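PDB 1BF6: phosphotriesterase homology protein from Escherichia coli, which catalyses the zinc-dependent hydrolysis of phosphorylated glyceryl acetates and also cleaves aromatic acetates and propionates. Local coordinates for residues G126-G130 and K131-L135; V176-S179 and R180-V183; D258-T262 and T263-Q267. One frame throughout, in Å; residues are numbered along the deposited sequence.

Contact 1 (G126-G130 and K131-L135); sequences GTSEG and KITPL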
ATOM      1  N   GLY A 126      -3.231  -1.658   9.565  1.00  9.34           N
ATOM      2  CA  GLY A 126      -2.257  -2.592  10.081  1.00  8.85           C
ATOM      3  C   GLY A 126      -2.436  -3.262  11.420  1.00 10.39           C
ATOM      4  O   GLY A 126      -3.340  -2.959  12.209  1.00  8.45           O
ATOM      5  N   THR A 127      -1.576  -4.246  11.629  1.00  8.90           N
ATOM      6  CA  THR A 127      -1.527  -4.990  12.867  1.00 11.15           C
ATOM      7  C   THR A 127      -0.088  -4.888  13.380  1.00 11.85           C
ATOM      8  O   THR A 127       0.834  -4.535  12.625  1.00  9.47           O
ATOM      9  CB  THR A 127      -1.948  -6.463  12.677  1.00 11.84           C
ATOM     10  OG1 THR A 127      -1.231  -7.034  11.577  1.00 12.79           O
ATOM     11  CG2 THR A 127      -3.463  -6.565  12.421  1.00  8.12           C
ATOM     12  N   SER A 128       0.094  -5.155  14.668  1.00 11.77           N
ATOM     13  CA  SER A 128       1.410  -5.068  15.292  1.00 12.35           C
ATOM     14  C   SER A 128       2.269  -6.294  14.992  1.00 12.61           C
ATOM     15  O   SER A 128       1.794  -7.272  14.412  1.00 13.29           O
ATOM     16  CB  SER A 128       1.254  -4.871  16.809  1.00  9.02           C
ATOM     17  OG  SER A 128       0.697  -3.600  17.089  1.00  9.16           O
ATOM     18  N   GLU A 129       3.539  -6.239  15.386  1.00 12.67           N
ATOM     19  CA  GLU A 129       4.440  -7.356  15.152  1.00 13.75           C
ATOM     20  C   GLU A 129       4.093  -8.598  15.970  1.00 13.68           C
ATOM     21  O   GLU A 129       4.179  -8.593  17.203  1.00 17.03           O
ATOM     22  CB  GLU A 129       5.890  -6.937  15.413  1.00 16.04           C
ATOM     23  CG  GLU A 129       6.908  -8.043  15.138  1.00 19.15           C
ATOM     24  CD  GLU A 129       8.363  -7.557  15.168  1.00 22.88           C
ATOM     25  OE1 GLU A 129       8.614  -6.343  15.379  1.00 24.16           O
ATOM     26  OE2 GLU A 129       9.256  -8.398  14.951  1.00 23.95           O
ATOM     27  N   GLY A 130       3.672  -9.654  15.280  1.00 12.06           N
ATOM     28  CA  GLY A 130       3.354 -10.903  15.941  1.00 11.01           C
ATOM     29  C   GLY A 130       2.054 -10.942  16.722  1.00 12.01           C
ATOM     30  O   GLY A 130       1.796 -11.906  17.446  1.00 10.63           O
ATOM     31  N   LYS A 131       1.221  -9.922  16.565  1.00 12.41           N
ATOM     32  CA  LYS A 131      -0.051  -9.888  17.277  1.00 13.67           C
ATOM     33  C   LYS A 131      -1.033  -8.873  16.720  1.00 12.44           C
ATOM     34  O   LYS A 131      -0.643  -7.878  16.115  1.00 12.32           O
ATOM     35  CB  LYS A 131       0.174  -9.581  18.767  1.00 14.74           C
ATOM     36  CG  LYS A 131       0.703  -8.190  18.999  1.00 17.57           C
ATOM     37  CD  LYS A 131       0.828  -7.809  20.468  1.00 22.17           C
ATOM     38  CE  LYS A 131       1.375  -6.382  20.572  1.00 24.56           C
ATOM     39  NZ  LYS A 131       1.501  -5.887  21.968  1.00 28.12           N
ATOM     40  N   ILE A 132      -2.318  -9.167  16.894  1.00 12.76           N
ATOM     41  CA  ILE A 132      -3.380  -8.254  16.500  1.00 12.42           C
ATOM     42  C   ILE A 132      -3.951  -7.813  17.849  1.00 12.42           C
ATOM     43  O   ILE A 132      -4.466  -8.636  18.616  1.00 10.41           O
ATOM     44  CB  ILE A 132      -4.486  -8.941  15.656  1.00 13.53           C
ATOM     45  CG1 ILE A 132      -3.893  -9.472  14.341  1.00 12.65           C
ATOM     46  CG2 ILE A 132      -5.613  -7.955  15.380  1.00 12.46           C
ATOM     47  CD1 ILE A 132      -4.903 -10.144  13.419  1.00 11.46           C
ATOM     48  N   THR A 133      -3.773  -6.539  18.173  1.00  9.17           N
ATOM     49  CA  THR A 133      -4.253  -6.003  19.449  1.00 10.68           C
ATOM     50  C   THR A 133      -5.773  -5.782  19.384  1.00 11.89           C
ATOM     51  O   THR A 133      -6.360  -5.758  18.298  1.00  9.12           O
ATOM     52  CB  THR A 133      -3.596  -4.636  19.754  1.00  7.56           C
ATOM     53  OG1 THR A 133      -4.137  -3.643  18.871  1.00  8.28           O
ATOM     54  CG2 THR A 133      -2.072  -4.704  19.574  1.00  7.38           C
ATOM     55  N   PRO A 134      -6.432  -5.644  20.551  1.00 12.12           N
ATOM     56  CA  PRO A 134      -7.882  -5.417  20.568  1.00 10.64           C
ATOM     57  C   PRO A 134      -8.301  -4.201  19.723  1.00  9.54           C
ATOM     58  O   PRO A 134      -9.317  -4.249  19.022  1.00  9.41           O
ATOM     59  CB  PRO A 134      -8.161  -5.189  22.055  1.00 11.95           C
ATOM     60  CG  PRO A 134      -7.222  -6.136  22.703  1.00  9.86           C
ATOM     61  CD  PRO A 134      -5.930  -5.920  21.909  1.00 10.88           C
ATOM     62  N   LEU A 135      -7.525  -3.117  19.764  1.00  6.96           N
ATOM     63  CA  LEU A 135      -7.865  -1.932  18.978  1.00  7.03           C
ATOM     64  C   LEU A 135      -7.686  -2.163  17.479  1.00  7.62           C
ATOM     65  O   LEU A 135      -8.427  -1.617  16.665  1.00  7.38           O
ATOM     66  CB  LEU A 135      -7.055  -0.715  19.425  1.00  8.13           C
ATOM     67  CG  LEU A 135      -7.382  -0.179  20.824  1.00  7.90           C
ATOM     68  CD1 LEU A 135      -6.508   1.039  21.108  1.00  8.80           C
ATOM     69  CD2 LEU A 135      -8.854   0.212  20.897  1.00  7.02           C
TER
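A type II beta turn from S128 to K131 reverses the chain just past strand 122-126 of this TIM-barrel enzyme and leads it, by way of the T133 N-cap, into helix 134-150. T127 and I132, on the two arms beyond the turn, make its apolar contact: T127 CG2 lies 3.5 Å from I132 CG1, with I132 CG2 and CD1 only slightly farther off, and the two side chains cross obliquely. T127 CG2 stands beside its own backbone N, while OG1 takes the place between N and the carbonyl carbon (chi1 50°) and is held by Q167. The turn's own closing bond, K131 N to S128 O at 3.5 Å, is long and weak though nearly straight, and G130 sits at its third position with a positive phi of 74°. K131 CG lies 4.0 Å from S128 CB; the extended chain passes that carbon again at CE before its end leads away. S128 OG reaches out to E136 OE2. A capping box starts the helix: the T133 side chain caps a backbone N of the first turn, and E136 OE1 accepts T133 N in return. D85 OD1 is a second partner of T133 OG1, and the methyl T133 CG2 rests 3.9 Å from S128 OG.

Contact 2 (V176-S179 and R180-V183); sequences VDLS and RVTV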
ATOM      1  N   VAL A 176     -16.054 -10.381   4.387  1.00 11.49           N
ATOM      2  CA  VAL A 176     -15.281  -9.819   3.283  1.00 11.28           C
ATOM      3  C   VAL A 176     -14.809 -10.891   2.297  1.00  8.87           C
ATOM      4  O   VAL A 176     -14.318 -11.940   2.712  1.00  9.94           O
ATOM      5  CB  VAL A 176     -14.052  -9.018   3.809  1.00 11.15           C
ATOM      6  CG1 VAL A 176     -13.234  -8.461   2.648  1.00 12.27           C
ATOM      7  CG2 VAL A 176     -14.518  -7.889   4.727  1.00 10.88           C
ATOM      8  N   ASP A 177     -15.038 -10.642   1.004  1.00  9.96           N
ATOM      9  CA  ASP A 177     -14.599 -11.529  -0.083  1.00 11.12           C
ATOM     10  C   ASP A 177     -13.089 -11.253  -0.141  1.00  9.39           C
ATOM     11  O   ASP A 177     -12.691 -10.140  -0.500  1.00  8.89           O
ATOM     12  CB  ASP A 177     -15.254 -11.086  -1.397  1.00 14.77           C
ATOM     13  CG  ASP A 177     -14.903 -11.989  -2.583  1.00 18.94           C
ATOM     14  OD1 ASP A 177     -13.781 -12.531  -2.642  1.00 16.90           O
ATOM     15  OD2 ASP A 177     -15.760 -12.141  -3.482  1.00 19.60           O
ATOM     16  N   LEU A 178     -12.270 -12.244   0.222  1.00  8.75           N
ATOM     17  CA  LEU A 178     -10.816 -12.060   0.269  1.00  7.82           C
ATOM     18  C   LEU A 178     -10.128 -11.612  -1.018  1.00 11.27           C
ATOM     19  O   LEU A 178      -8.995 -11.108  -0.971  1.00 10.75           O
ATOM     20  CB  LEU A 178     -10.114 -13.272   0.893  1.00  8.92           C
ATOM     21  CG  LEU A 178     -10.515 -13.620   2.338  1.00  8.48           C
ATOM     22  CD1 LEU A 178      -9.682 -14.773   2.864  1.00  9.66           C
ATOM     23  CD2 LEU A 178     -10.376 -12.406   3.242  1.00  8.15           C
ATOM     24  N   SER A 179     -10.816 -11.747  -2.153  1.00  9.59           N
ATOM     25  CA  SER A 179     -10.254 -11.314  -3.429  1.00 10.48           C
ATOM     26  C   SER A 179     -10.258  -9.785  -3.484  1.00 10.32           C
ATOM     27  O   SER A 179      -9.693  -9.178  -4.395  1.00 10.18           O
ATOM     28  CB  SER A 179     -11.049 -11.894  -4.607  1.00 11.50           C
ATOM     29  OG  SER A 179     -12.313 -11.265  -4.747  1.00 12.94           O
ATOM     30  N   ARG A 180     -10.912  -9.167  -2.500  1.00  9.66           N
ATOM     31  CA  ARG A 180     -10.989  -7.711  -2.421  1.00  8.35           C
ATOM     32  C   ARG A 180     -10.021  -7.161  -1.353  1.00  6.99           C
ATOM     33  O   ARG A 180     -10.069  -5.983  -0.999  1.00  7.72           O
ATOM     34  CB  ARG A 180     -12.432  -7.278  -2.149  1.00 10.18           C
ATOM     35  CG  ARG A 180     -13.443  -7.808  -3.186  1.00  9.66           C
ATOM     36  CD  ARG A 180     -13.123  -7.307  -4.607  1.00  8.45           C
ATOM     37  NE  ARG A 180     -13.286  -5.859  -4.731  1.00 12.90           N
ATOM     38  CZ  ARG A 180     -12.401  -5.032  -5.289  1.00 15.94           C
ATOM     39  NH1 ARG A 180     -11.264  -5.494  -5.803  1.00 16.42           N
ATOM     40  NH2 ARG A 180     -12.627  -3.724  -5.280  1.00 18.66           N
ATOM     41  N   VAL A 181      -9.127  -8.031  -0.884  1.00  7.86           N
ATOM     42  CA  VAL A 181      -8.118  -7.687   0.120  1.00  7.31           C
ATOM     43  C   VAL A 181      -6.699  -7.925  -0.448  1.00  8.63           C
ATOM     44  O   VAL A 181      -6.451  -8.923  -1.131  1.00  7.77           O
ATOM     45  CB  VAL A 181      -8.272  -8.575   1.386  1.00  6.48           C
ATOM     46  CG1 VAL A 181      -7.185  -8.251   2.414  1.00  5.29           C
ATOM     47  CG2 VAL A 181      -9.662  -8.388   2.003  1.00  4.88           C
ATOM     48  N   THR A 182      -5.790  -6.996  -0.175  1.00  8.12           N
ATOM     49  CA  THR A 182      -4.396  -7.132  -0.595  1.00  7.94           C
ATOM     50  C   THR A 182      -3.531  -6.968   0.669  1.00  7.39           C
ATOM     51  O   THR A 182      -3.686  -5.996   1.406  1.00  7.73           O
ATOM     52  CB  THR A 182      -4.021  -6.130  -1.713  1.00 10.02           C
ATOM     53  OG1 THR A 182      -2.679  -6.390  -2.143  1.00 11.32           O
ATOM     54  CG2 THR A 182      -4.150  -4.679  -1.257  1.00  8.98           C
ATOM     55  N   VAL A 183      -2.694  -7.963   0.951  1.00  7.21           N
ATOM     56  CA  VAL A 183      -1.842  -7.976   2.148  1.00  7.26           C
ATOM     57  C   VAL A 183      -0.485  -7.288   1.929  1.00  8.58           C
ATOM     58  O   VAL A 183       0.347  -7.762   1.149  1.00  8.08           O
ATOM     59  CB  VAL A 183      -1.619  -9.425   2.644  1.00  7.83           C
ATOM     60  CG1 VAL A 183      -0.773  -9.438   3.907  1.00  7.62           C
ATOM     61  CG2 VAL A 183      -2.960 -10.097   2.919  1.00  9.09           C
TER
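R180 wraps back over the backbone of D177 and S179 before its tip leaves for another helix. Its CB lies 3.3 Å from D177 O, and CG, beside the backbone N of R180 (chi1 -56°), stays near that same oxygen and comes within 4.2 Å of D177 CB. Bends at chi2 and chi3 carry CD past S179 O at 3.9 Å; farther out, NH1 bonds to the carbonyl of F289, whose ring also makes a cation-pi contact with the guanidinium. In the backbone, R180 N donates to D177 O at 2.8 Å and V181 N to L178 O, the latter from well above the carbonyl plane. D177 OD1 accepts S179 N at 3.1 Å and S179 OG at 2.9 Å from the same face of its carboxylate, OG coming from above the plane. With an alanine at S179 the hydroxyl bond is gone, and the D177 carboxylate, held by the backbone N alone, is likely to turn more freely. V176 CG1 meets V181 CG2 at 3.6 Å, the valines crossing at about a right angle. An Asx turn at D177, closed over the short 3-10 segment 178-179, thus leads into barrel strand 181-183, and both D177 and R180 belong to the beta-D-glucose site.

Contact 3 (D258-T262 and T263-Q267); sequences DYLLT and TFIPQ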
ATOM      1  N   ASP A 258      11.128   5.510  -8.589  1.00 10.65           N
ATOM      2  CA  ASP A 258      11.471   4.819  -9.835  1.00  8.27           C
ATOM      3  C   ASP A 258      12.588   3.787  -9.742  1.00  8.62           C
ATOM      4  O   ASP A 258      12.978   3.215 -10.752  1.00 10.85           O
ATOM      5  CB  ASP A 258      11.718   5.810 -10.980  1.00  8.04           C
ATOM      6  CG  ASP A 258      13.014   6.616 -10.825  1.00 11.06           C
ATOM      7  OD1 ASP A 258      13.689   6.556  -9.773  1.00  8.83           O
ATOM      8  OD2 ASP A 258      13.340   7.334 -11.789  1.00 13.46           O
ATOM      9  N   TYR A 259      13.116   3.567  -8.538  1.00  8.35           N
ATOM     10  CA  TYR A 259      14.145   2.554  -8.318  1.00  7.58           C
ATOM     11  C   TYR A 259      13.551   1.211  -8.745  1.00  9.33           C
ATOM     12  O   TYR A 259      14.261   0.321  -9.205  1.00  8.17           O
ATOM     13  CB  TYR A 259      14.520   2.497  -6.833  1.00  7.04           C
ATOM     14  CG  TYR A 259      15.480   1.405  -6.459  1.00  6.78           C
ATOM     15  CD1 TYR A 259      15.029   0.133  -6.092  1.00  8.42           C
ATOM     16  CD2 TYR A 259      16.850   1.651  -6.420  1.00  9.33           C
ATOM     17  CE1 TYR A 259      15.927  -0.863  -5.689  1.00  9.97           C
ATOM     18  CE2 TYR A 259      17.748   0.672  -6.018  1.00 10.95           C
ATOM     19  CZ  TYR A 259      17.282  -0.576  -5.656  1.00 12.11           C
ATOM     20  OH  TYR A 259      18.186  -1.527  -5.261  1.00 17.20           O
ATOM     21  N   LEU A 260      12.237   1.076  -8.578  1.00  8.70           N
ATOM     22  CA  LEU A 260      11.540  -0.150  -8.949  1.00  8.94           C
ATOM     23  C   LEU A 260      11.773  -0.463 -10.425  1.00  7.45           C
ATOM     24  O   LEU A 260      12.023  -1.610 -10.789  1.00  8.25           O
ATOM     25  CB  LEU A 260      10.030   0.013  -8.701  1.00 10.05           C
ATOM     26  CG  LEU A 260       9.124  -1.168  -9.059  1.00 11.59           C
ATOM     27  CD1 LEU A 260       9.428  -2.354  -8.170  1.00 13.84           C
ATOM     28  CD2 LEU A 260       7.658  -0.759  -8.909  1.00 14.29           C
ATOM     29  N   LEU A 261      11.731   0.573 -11.256  1.00  8.40           N
ATOM     30  CA  LEU A 261      11.885   0.406 -12.701  1.00 11.16           C
ATOM     31  C   LEU A 261      13.311   0.552 -13.237  1.00 12.11           C
ATOM     32  O   LEU A 261      13.681  -0.099 -14.220  1.00 10.60           O
ATOM     33  CB  LEU A 261      10.920   1.355 -13.423  1.00 11.49           C
ATOM     34  CG  LEU A 261       9.445   1.057 -13.083  1.00 12.09           C
ATOM     35  CD1 LEU A 261       8.531   2.175 -13.510  1.00 10.75           C
ATOM     36  CD2 LEU A 261       9.022  -0.271 -13.703  1.00 13.53           C
ATOM     37  N   THR A 262      14.113   1.392 -12.587  1.00 11.54           N
ATOM     38  CA  THR A 262      15.492   1.614 -13.026  1.00 10.76           C
ATOM     39  C   THR A 262      16.430   0.533 -12.512  1.00 10.46           C
ATOM     40  O   THR A 262      17.443   0.231 -13.151  1.00 10.92           O
ATOM     41  CB  THR A 262      16.041   2.982 -12.555  1.00 10.77           C
ATOM     42  OG1 THR A 262      16.125   2.997 -11.123  1.00  9.25           O
ATOM     43  CG2 THR A 262      15.153   4.122 -13.034  1.00 12.63           C
ATOM     44  N   THR A 263      16.062  -0.104 -11.400  1.00  7.85           N
ATOM     45  CA  THR A 263      16.917  -1.116 -10.801  1.00  6.69           C
ATOM     46  C   THR A 263      16.323  -2.485 -10.483  1.00  6.84           C
ATOM     47  O   THR A 263      16.863  -3.496 -10.917  1.00  7.41           O
ATOM     48  CB  THR A 263      17.587  -0.549  -9.510  1.00  6.60           C
ATOM     49  OG1 THR A 263      18.216   0.701  -9.807  1.00  9.00           O
ATOM     50  CG2 THR A 263      18.592  -1.515  -8.940  1.00  8.07           C
ATOM     51  N   PHE A 264      15.225  -2.533  -9.723  1.00  4.98           N
ATOM     52  CA  PHE A 264      14.653  -3.818  -9.336  1.00  4.75           C
ATOM     53  C   PHE A 264      14.097  -4.664 -10.485  1.00  4.21           C
ATOM     54  O   PHE A 264      14.446  -5.835 -10.601  1.00  6.26           O
ATOM     55  CB  PHE A 264      13.582  -3.647  -8.254  1.00  3.58           C
ATOM     56  CG  PHE A 264      13.125  -4.954  -7.655  1.00  5.06           C
ATOM     57  CD1 PHE A 264      13.896  -5.604  -6.702  1.00  5.93           C
ATOM     58  CD2 PHE A 264      11.927  -5.551  -8.067  1.00  6.53           C
ATOM     59  CE1 PHE A 264      13.491  -6.830  -6.162  1.00  7.39           C
ATOM     60  CE2 PHE A 264      11.522  -6.770  -7.529  1.00  8.06           C
ATOM     61  CZ  PHE A 264      12.304  -7.408  -6.579  1.00  8.78           C
ATOM     62  N   ILE A 265      13.213  -4.086 -11.298  1.00  6.75           N
ATOM     63  CA  ILE A 265      12.634  -4.824 -12.429  1.00  6.62           C
ATOM     64  C   ILE A 265      13.734  -5.283 -13.409  1.00  7.98           C
ATOM     65  O   ILE A 265      13.673  -6.399 -13.923  1.00  6.90           O
ATOM     66  CB  ILE A 265      11.480  -4.036 -13.114  1.00  9.15           C
ATOM     67  CG1 ILE A 265      10.291  -3.921 -12.141  1.00  8.26           C
ATOM     68  CG2 ILE A 265      11.032  -4.730 -14.413  1.00  6.28           C
ATOM     69  CD1 ILE A 265       9.771  -5.268 -11.631  1.00  9.52           C
ATOM     70  N   PRO A 266      14.741  -4.423 -13.695  1.00  7.63           N
ATOM     71  CA  PRO A 266      15.800  -4.888 -14.609  1.00  6.84           C
ATOM     72  C   PRO A 266      16.497  -6.137 -14.042  1.00  7.29           C
ATOM     73  O   PRO A 266      16.764  -7.079 -14.778  1.00  7.95           O
ATOM     74  CB  PRO A 266      16.731  -3.687 -14.681  1.00  4.41           C
ATOM     75  CG  PRO A 266      15.768  -2.554 -14.699  1.00  8.90           C
ATOM     76  CD  PRO A 266      14.783  -2.955 -13.576  1.00  5.98           C
ATOM     77  N   GLN A 267      16.718  -6.189 -12.725  1.00  7.74           N
ATOM     78  CA  GLN A 267      17.353  -7.357 -12.099  1.00  9.73           C
ATOM     79  C   GLN A 267      16.435  -8.570 -12.174  1.00  8.90           C
ATOM     80  O   GLN A 267      16.893  -9.697 -12.335  1.00  8.79           O
ATOM     81  CB  GLN A 267      17.739  -7.076 -10.633  1.00 12.10           C
ATOM     82  CG  GLN A 267      18.821  -6.010 -10.474  1.00 17.00           C
ATOM     83  CD  GLN A 267      19.027  -5.548  -9.025  1.00 22.44           C
ATOM     84  OE1 GLN A 267      20.086  -5.014  -8.687  1.00 26.32           O
ATOM     85  NE2 GLN A 267      18.011  -5.716  -8.184  1.00 19.62           N
TER
HETATM   86  O   HOH W   1      17.989  -4.158  -5.838  1.00 17.23           O
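L260, L261, F264 and I265 form the apolar side of helix 259-270. L260 CD1 approaches F264 CD2 at 4.1 Å, obliquely to the ring, and I265 CG1 is shared: L260 CG lies near it, and so does L261 CD2, at 4.2 Å, from a side chain that runs alongside that of I265 and points the same way. Helix 275-289 covers this side, with L282 on both leucines and V278 on I265, while F264 reaches on to I222 and L225 of helix 218-230.

Around the helix, the Y259 ring lies over T263. T263 CB sits 3.8 Å from the ring centroid, only 14° off the normal, a CH-pi contact over the face. The methyl T263 CG2, anti to the backbone N, runs outward to the hydroxyl end of the ring, 3.7 Å from Y259 CZ.

The backbone beneath widens. Y259 O accepts from both T263 N and F264 N, the second bond lying in the carbonyl plane, and L260 O takes I265 N at 2.8 Å, five residues on, in a pi-type turn. P266 has no N-H to give, and its CD instead packs 3.1 Å from L261 O, where the helix is kinked.

At the polar edge, one water joins Y259 OH, at 2.7 Å, to Q267 NE2, from which it accepts. T262 OG1 and T263 OG1 are joined by a weak bond, and D258 OD1, before the first turn, forms a salt bridge with K250.

The bonds from Y259 O and L260 O to donors five residues on are consistent with the helix widening ahead of P266, which cannot donate. Y259 O keeps a donor four residues on as well, so backbone bonds still tie the wide turn, while the Y259-T263 contact links one turn to the next and the water spans two, from Y259 to Q267.

How the contacts relate
Along the chain the three contacts come in series, each closing before the next opens. Contacts 1 and 2, with centres about 18 Å apart, adjoin the same run of parallel barrel strands but at different ends: 126-135 leaves the end of strand 122-126, near zinc ligand H157, whereas 176-183 enters strand 181-183 at its start and holds D177 and R180 of the glucose site. Strand 154-157 lies between the two. Helix 134-150 also relates them, starting within contact 1 and packing on V176 of contact 2. Contact 3, on helix 259-270 after strand 237-239, lies across the chain's centre from contact 1, about 32 Å between centres. Helix 275-289 touches both contacts 2 and 3.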